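PDB 1ZEJ: 3-hydroxyacyl-CoA dehydrogenase from Archaeoglobus fulgidus, which probably catalyses the NAD(+)-dependent oxidation of a substrate hydroxyl group, as in relatives acting on 3-hydroxyacyl-CoA or L-gulonate. Local coordinates for residues C74-E79 with V153-G158; H129-N132 with P138-E141. All coordinates share one frame; numbering follows the deposited sequence. Where two conformers were deposited one is given.

Contact 1: residues C74-E79 with V153-G158; sequences CDIVME and VAFVEG
I76 and F155 carry this contact, in which helix 150-162 rests against one side of strand 76-79 in the Rossmann-type sheet of the NAD-binding domain. The strand is one of the inner parallel strands, between 14-18 and 103-105; the helix forms the crossover of a beta-alpha-beta unit, linking strands 139-144 and 166-171. The backbones stay well apart, with the CA atoms of I76 and V156 8.1 Å from each other, and side chains bridge the interval. F155 can be followed outward from the helix. Its CB carries the ring away from the helix backbone, with CG anti to the backbone N (chi1 -175°), and this sends one edge of the ring to the strand. CD2 first comes within 4.2 Å of I76 CD1. The next atom, CE2, makes the main touch: it lies 3.4 Å from I76 CG1, which sits beside the edge of the ring and close to its plane. I76 CD1 follows at 3.6 Å from the same CE2, so the ethyl arm of the isoleucine runs past the ring rim in the opposite direction to the phenylalanine. I76 was modelled in two conformers, and these approaches belong to one of them. V156, one residue on, approaches more loosely: its CG2 stays 4.8 Å from I76 CD1, while the valine also packs on C104 and I142 of strands 103-105 and 139-144. P102 touches the F155 side chain as well, and D75 directs its carboxylate elsewhere, with OD2 accepting a hydrogen bond from K14 N. F155 CE2 is also the ring atom nearest the backbone just before I76, 3.8 Å from D75 O, with F155 CZ 4.1 Å from that oxygen.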
ATOM      1  N   CYS A  74     -34.182  -5.470 -18.360  1.00 32.12           N
ATOM      2  CA  CYS A  74     -32.811  -4.998 -18.151  1.00 30.90           C
ATOM      3  C   CYS A  74     -31.800  -6.093 -18.507  1.00 31.06           C
ATOM      4  O   CYS A  74     -32.125  -7.254 -18.421  1.00 30.93           O
ATOM      5  CB  CYS A  74     -32.621  -4.539 -16.710  1.00 30.89           C
ATOM      6  SG  CYS A  74     -33.433  -2.941 -16.373  1.00 33.03           S
ATOM      7  N   ASP A  75     -30.575  -5.701 -18.854  1.00 29.20           N
ATOM      8  CA  ASP A  75     -29.561  -6.614 -19.331  1.00 29.47           C
ATOM      9  C   ASP A  75     -28.676  -7.141 -18.196  1.00 29.39           C
ATOM     10  O   ASP A  75     -27.976  -8.143 -18.356  1.00 28.27           O
ATOM     11  CB  ASP A  75     -28.705  -5.866 -20.325  1.00 30.32           C
ATOM     12  CG  ASP A  75     -29.488  -5.371 -21.484  1.00 32.30           C
ATOM     13  OD1 ASP A  75     -29.970  -6.233 -22.236  1.00 36.84           O
ATOM     14  OD2 ASP A  75     -29.658  -4.152 -21.636  1.00 28.35           O
ATOM     15  N   ILE A  76     -28.675  -6.421 -17.074  1.00 28.03           N
ATOM     16  CA  ILE A  76     -27.848  -6.715 -15.923  1.00 28.98           C
ATOM     17  C   ILE A  76     -28.577  -6.105 -14.711  1.00 28.73           C
ATOM     18  O   ILE A  76     -29.218  -5.031 -14.820  1.00 27.24           O
ATOM     19  CB  ILE A  76     -26.451  -6.005 -15.947  0.50 29.30           C
ATOM     20  CG1 ILE A  76     -25.554  -6.493 -17.092  0.50 30.28           C
ATOM     21  CG2 ILE A  76     -25.745  -6.223 -14.615  0.50 28.91           C
ATOM     22  CD1 ILE A  76     -24.094  -5.826 -17.119  0.50 30.69           C
ATOM     23  N   VAL A  77     -28.583  -6.825 -13.599  1.00 29.12           N
ATOM     24  CA  VAL A  77     -29.088  -6.311 -12.331  1.00 30.69           C
ATOM     25  C   VAL A  77     -27.930  -6.154 -11.342  1.00 31.41           C
ATOM     26  O   VAL A  77     -27.096  -7.072 -11.163  1.00 30.89           O
ATOM     27  CB  VAL A  77     -30.114  -7.222 -11.724  1.00 31.05           C
ATOM     28  CG1 VAL A  77     -30.646  -6.654 -10.358  1.00 32.83           C
ATOM     29  CG2 VAL A  77     -31.224  -7.467 -12.721  1.00 31.64           C
HETATM   30  N   MSE A  78     -27.859  -4.973 -10.737  1.00 31.40           N
HETATM   31  CA  MSE A  78     -26.883  -4.677  -9.649  1.00 33.25           C
HETATM   32  C   MSE A  78     -27.678  -4.482  -8.368  1.00 32.81           C
HETATM   33  O   MSE A  78     -28.596  -3.658  -8.314  1.00 32.56           O
HETATM   34  CB  MSE A  78     -26.114  -3.404  -9.948  1.00 33.58           C
HETATM   35  CG  MSE A  78     -25.467  -3.388 -11.326  1.00 39.44           C
HETATM   36 SE   MSE A  78     -23.602  -3.819 -11.138  1.00 45.11          SE
HETATM   37  CE  MSE A  78     -22.996  -3.886 -13.060  1.00 42.99           C
ATOM     38  N   GLU A  79     -27.339  -5.241  -7.337  1.00 32.35           N
ATOM     39  CA  GLU A  79     -27.997  -5.151  -6.046  1.00 32.21           C
ATOM     40  C   GLU A  79     -27.060  -4.501  -5.011  1.00 31.20           C
ATOM     41  O   GLU A  79     -25.916  -4.916  -4.851  1.00 31.11           O
ATOM     42  CB  GLU A  79     -28.506  -6.537  -5.628  1.00 32.76           C
ATOM     43  CG  GLU A  79     -28.934  -6.615  -4.166  1.00 33.76           C
ATOM     44  CD  GLU A  79     -27.777  -6.763  -3.211  1.00 35.68           C
ATOM     45  OE1 GLU A  79     -27.074  -7.771  -3.317  1.00 38.95           O
ATOM     46  OE2 GLU A  79     -27.566  -5.884  -2.343  1.00 34.84           O
ATOM     47  N   VAL A 153     -19.230 -14.120 -16.044  1.00 28.86           N
ATOM     48  CA  VAL A 153     -18.078 -13.312 -15.768  1.00 29.43           C
ATOM     49  C   VAL A 153     -17.645 -12.463 -16.950  1.00 29.60           C
ATOM     50  O   VAL A 153     -17.399 -11.264 -16.792  1.00 30.01           O
ATOM     51  CB  VAL A 153     -16.876 -14.157 -15.289  1.00 29.44           C
ATOM     52  CG1 VAL A 153     -15.733 -13.238 -14.925  1.00 30.01           C
ATOM     53  CG2 VAL A 153     -17.291 -15.018 -14.114  1.00 32.39           C
ATOM     54  N   ALA A 154     -17.488 -13.076 -18.122  1.00 30.47           N
ATOM     55  CA  ALA A 154     -16.973 -12.338 -19.277  1.00 30.62           C
ATOM     56  C   ALA A 154     -17.921 -11.204 -19.723  1.00 30.97           C
ATOM     57  O   ALA A 154     -17.476 -10.128 -20.127  1.00 32.94           O
ATOM     58  CB  ALA A 154     -16.719 -13.300 -20.431  1.00 31.61           C
ATOM     59  N   PHE A 155     -19.213 -11.456 -19.657  1.00 31.81           N
ATOM     60  CA  PHE A 155     -20.218 -10.459 -19.932  1.00 32.46           C
ATOM     61  C   PHE A 155     -20.094  -9.251 -18.983  1.00 31.67           C
ATOM     62  O   PHE A 155     -19.983  -8.113 -19.428  1.00 32.39           O
ATOM     63  CB  PHE A 155     -21.596 -11.061 -19.794  1.00 34.22           C
ATOM     64  CG  PHE A 155     -22.692 -10.120 -20.176  1.00 35.02           C
ATOM     65  CD1 PHE A 155     -23.095  -9.998 -21.499  1.00 41.85           C
ATOM     66  CD2 PHE A 155     -23.319  -9.353 -19.249  1.00 37.85           C
ATOM     67  CE1 PHE A 155     -24.156  -9.108 -21.863  1.00 40.01           C
ATOM     68  CE2 PHE A 155     -24.370  -8.470 -19.619  1.00 39.63           C
ATOM     69  CZ  PHE A 155     -24.764  -8.361 -20.908  1.00 38.27           C
ATOM     70  N   VAL A 156     -20.048  -9.518 -17.696  1.00 30.06           N
ATOM     71  CA  VAL A 156     -19.937  -8.443 -16.685  1.00 29.76           C
ATOM     72  C   VAL A 156     -18.589  -7.742 -16.751  1.00 29.82           C
ATOM     73  O   VAL A 156     -18.531  -6.522 -16.712  1.00 29.17           O
ATOM     74  CB  VAL A 156     -20.241  -8.952 -15.295  1.00 29.37           C
ATOM     75  CG1 VAL A 156     -20.099  -7.822 -14.267  1.00 30.37           C
ATOM     76  CG2 VAL A 156     -21.635  -9.497 -15.254  1.00 28.51           C
ATOM     77  N   GLU A 157     -17.511  -8.500 -16.961  1.00 30.59           N
ATOM     78  CA  GLU A 157     -16.193  -7.913 -17.144  1.00 30.63           C
ATOM     79  C   GLU A 157     -16.151  -6.962 -18.331  1.00 30.08           C
ATOM     80  O   GLU A 157     -15.615  -5.869 -18.223  1.00 30.30           O
ATOM     81  CB  GLU A 157     -15.111  -9.004 -17.289  1.00 29.63           C
ATOM     82  CG  GLU A 157     -13.744  -8.435 -17.341  1.00 31.83           C
ATOM     83  CD  GLU A 157     -12.633  -9.473 -17.378  1.00 34.72           C
ATOM     84  OE1 GLU A 157     -12.912 -10.672 -17.662  1.00 40.40           O
ATOM     85  OE2 GLU A 157     -11.488  -9.046 -17.155  1.00 37.16           O
ATOM     86  N   GLY A 158     -16.713  -7.391 -19.465  1.00 30.44           N
ATOM     87  CA  GLY A 158     -16.776  -6.572 -20.676  1.00 30.87           C
ATOM     88  C   GLY A 158     -17.598  -5.300 -20.446  1.00 30.14           C
ATOM     89  O   GLY A 158     -17.158  -4.210 -20.778  1.00 30.60           O
TER

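Contact 2: residues H129-N132 with P138-E141; sequences HWMN and PLVE
H129 and E141 form an antiparallel hydrogen-bonded pair, H129 N reaching E141 O at 2.8 Å and E141 N returning to H129 O at 3.0 Å. Further along, the backbones part and a water takes over, accepting from M131 N and donating to L139 O at 2.6 Å. The side chains of H129 and E141 leave the same face of the sheet and lie side by side. H129 ND1 donates to E141 OE1 at 2.7 Å, with the oxygen near the plane of the imidazole and the carboxylate turned 49° from it. CE of the selenomethionine M131, on a chain bent at chi2 and chi3, sits 3.5 Å above the imidazole plane, toward the rim, and also meets L139 CD2. The two strands, 125-130 and 139-144, make a beta hairpin in the NAD-binding domain, and H129 is predicted to be important for catalysis. E141 is placed to hold the imidazole as a second-shell residue, and is itself gripped: S174 OG also bonds OE1, and OE2 takes V176 N. With an alanine here, H129 ND1 would probably lose its acceptor and the imidazole be freer to turn, and S174 and V176 would lose a partner too. On the other face of the sheet, V140 CG2 makes an off-centre CH-pi contact with the six-membered ring of W130, 4.2 Å from its centroid. The indole's chi1 of -65°, with CG anti to the carbonyl carbon, turns a face of the ring to that methyl, 3.7 Å above its plane; M23, I27 and A30 of helix 22-32 also touch W130.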
ATOM      1  N   HIS A 129     -17.855  -5.596  -6.640  1.00 31.41           N
ATOM      2  CA  HIS A 129     -17.389  -4.766  -5.561  1.00 31.03           C
ATOM      3  C   HIS A 129     -16.831  -3.444  -6.108  1.00 30.05           C
ATOM      4  O   HIS A 129     -15.774  -3.389  -6.734  1.00 27.90           O
ATOM      5  CB  HIS A 129     -16.343  -5.568  -4.781  1.00 32.03           C
ATOM      6  CG  HIS A 129     -15.714  -4.845  -3.645  1.00 32.30           C
ATOM      7  ND1 HIS A 129     -14.417  -5.098  -3.245  1.00 31.35           N
ATOM      8  CD2 HIS A 129     -16.200  -3.899  -2.793  1.00 33.12           C
ATOM      9  CE1 HIS A 129     -14.120  -4.311  -2.222  1.00 35.51           C
ATOM     10  NE2 HIS A 129     -15.184  -3.570  -1.937  1.00 32.71           N
ATOM     11  N   TRP A 130     -17.654  -2.413  -5.972  1.00 28.90           N
ATOM     12  CA  TRP A 130     -17.341  -1.071  -6.415  1.00 27.88           C
ATOM     13  C   TRP A 130     -16.656  -0.373  -5.292  1.00 28.60           C
ATOM     14  O   TRP A 130     -16.906  -0.662  -4.135  1.00 27.82           O
ATOM     15  CB  TRP A 130     -18.623  -0.292  -6.715  1.00 28.48           C
ATOM     16  CG  TRP A 130     -19.449  -0.809  -7.869  1.00 28.06           C
ATOM     17  CD1 TRP A 130     -20.326  -1.854  -7.834  1.00 29.66           C
ATOM     18  CD2 TRP A 130     -19.508  -0.290  -9.196  1.00 27.76           C
ATOM     19  NE1 TRP A 130     -20.923  -2.016  -9.044  1.00 29.75           N
ATOM     20  CE2 TRP A 130     -20.423  -1.078  -9.908  1.00 28.00           C
ATOM     21  CE3 TRP A 130     -18.866   0.752  -9.857  1.00 28.10           C
ATOM     22  CZ2 TRP A 130     -20.736  -0.840 -11.248  1.00 31.42           C
ATOM     23  CZ3 TRP A 130     -19.189   1.003 -11.190  1.00 29.66           C
ATOM     24  CH2 TRP A 130     -20.100   0.201 -11.876  1.00 29.71           C
HETATM   25  N   MSE A 131     -15.801   0.591  -5.617  1.00 28.66           N
HETATM   26  CA  MSE A 131     -15.109   1.372  -4.589  1.00 29.73           C
HETATM   27  C   MSE A 131     -15.883   2.685  -4.397  1.00 30.13           C
HETATM   28  O   MSE A 131     -16.869   2.952  -5.077  1.00 32.22           O
HETATM   29  CB  MSE A 131     -13.644   1.613  -4.974  1.00 28.58           C
HETATM   30  CG  MSE A 131     -12.899   0.399  -5.483  1.00 30.00           C
HETATM   31 SE   MSE A 131     -12.708  -1.004  -4.136  1.00 34.66          SE
HETATM   32  CE  MSE A 131     -12.816  -2.634  -5.260  1.00 33.08           C
ATOM     33  N   ASN A 132     -15.497   3.454  -3.413  1.00 30.97           N
ATOM     34  CA  ASN A 132     -16.281   4.606  -3.004  1.00 32.02           C
ATOM     35  C   ASN A 132     -15.572   5.897  -3.327  1.00 31.20           C
ATOM     36  O   ASN A 132     -14.499   6.118  -2.790  1.00 29.66           O
ATOM     37  CB  ASN A 132     -16.518   4.546  -1.487  1.00 33.24           C
ATOM     38  CG  ASN A 132     -17.618   5.509  -1.020  1.00 38.09           C
ATOM     39  OD1 ASN A 132     -18.500   5.933  -1.792  1.00 44.59           O
ATOM     40  ND2 ASN A 132     -17.568   5.855   0.246  1.00 43.30           N
ATOM     41  N   PRO A 138     -11.598   4.063 -10.127  1.00 26.94           N
ATOM     42  CA  PRO A 138     -11.553   3.187 -11.306  1.00 26.74           C
ATOM     43  C   PRO A 138     -11.648   1.688 -11.087  1.00 26.96           C
ATOM     44  O   PRO A 138     -12.114   0.993 -11.999  1.00 28.10           O
ATOM     45  CB  PRO A 138     -10.209   3.572 -11.954  1.00 26.37           C
ATOM     46  CG  PRO A 138      -9.387   4.045 -10.847  1.00 26.77           C
ATOM     47  CD  PRO A 138     -10.314   4.751  -9.935  1.00 26.21           C
ATOM     48  N   LEU A 139     -11.274   1.176  -9.912  1.00 25.16           N
ATOM     49  CA  LEU A 139     -11.258  -0.271  -9.705  1.00 25.56           C
ATOM     50  C   LEU A 139     -12.636  -0.835  -9.389  1.00 24.30           C
ATOM     51  O   LEU A 139     -13.389  -0.270  -8.578  1.00 24.28           O
ATOM     52  CB  LEU A 139     -10.231  -0.677  -8.622  1.00 25.14           C
ATOM     53  CG  LEU A 139     -10.134  -2.185  -8.410  1.00 25.14           C
ATOM     54  CD1 LEU A 139      -9.303  -2.855  -9.532  1.00 27.36           C
ATOM     55  CD2 LEU A 139      -9.530  -2.497  -7.118  1.00 23.82           C
ATOM     56  N   VAL A 140     -12.988  -1.914 -10.079  1.00 23.81           N
ATOM     57  CA  VAL A 140     -14.130  -2.721  -9.689  1.00 25.02           C
ATOM     58  C   VAL A 140     -13.649  -4.160  -9.681  1.00 24.65           C
ATOM     59  O   VAL A 140     -13.015  -4.617 -10.630  1.00 26.85           O
ATOM     60  CB  VAL A 140     -15.336  -2.553 -10.618  1.00 25.11           C
ATOM     61  CG1 VAL A 140     -16.504  -3.351 -10.125  1.00 27.93           C
ATOM     62  CG2 VAL A 140     -15.711  -1.117 -10.714  1.00 28.12           C
ATOM     63  N   GLU A 141     -13.927  -4.854  -8.598  1.00 24.19           N
ATOM     64  CA  GLU A 141     -13.618  -6.276  -8.480  1.00 25.40           C
ATOM     65  C   GLU A 141     -14.853  -7.103  -8.770  1.00 26.48           C
ATOM     66  O   GLU A 141     -15.933  -6.793  -8.282  1.00 26.89           O
ATOM     67  CB  GLU A 141     -13.158  -6.622  -7.091  1.00 25.13           C
ATOM     68  CG  GLU A 141     -11.781  -6.105  -6.743  1.00 26.30           C
ATOM     69  CD  GLU A 141     -11.402  -6.465  -5.313  1.00 29.59           C
ATOM     70  OE1 GLU A 141     -12.304  -6.356  -4.422  1.00 31.59           O
ATOM     71  OE2 GLU A 141     -10.227  -6.896  -5.077  1.00 28.35           O
TER
HETATM   72  O   HOH W   1     -15.304   1.493  -8.290  1.00 21.48           O

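In the fold
Both contacts belong to one sheet of the NAD-binding domain, their centres about 14 Å apart. In sequence, the whole of contact 2 falls between the two segments of contact 1, and strand 139-144 of the hairpin leads into helix 150-162. The two meet directly where the selenium of M78, a selenomethionine, packs with its SE 3.8 Å from W130 NE1. Contact 1 lies away from the predicted sites. Contact 2 holds H129 and N132, the latter predicted to bind NAD(+); the W130 side chain is about 4 Å from that of M23 and the H129 side chain about 5 Å from that of S108, both predicted to bind the cofactor. H207 of the second subunit packs on M131 and L139.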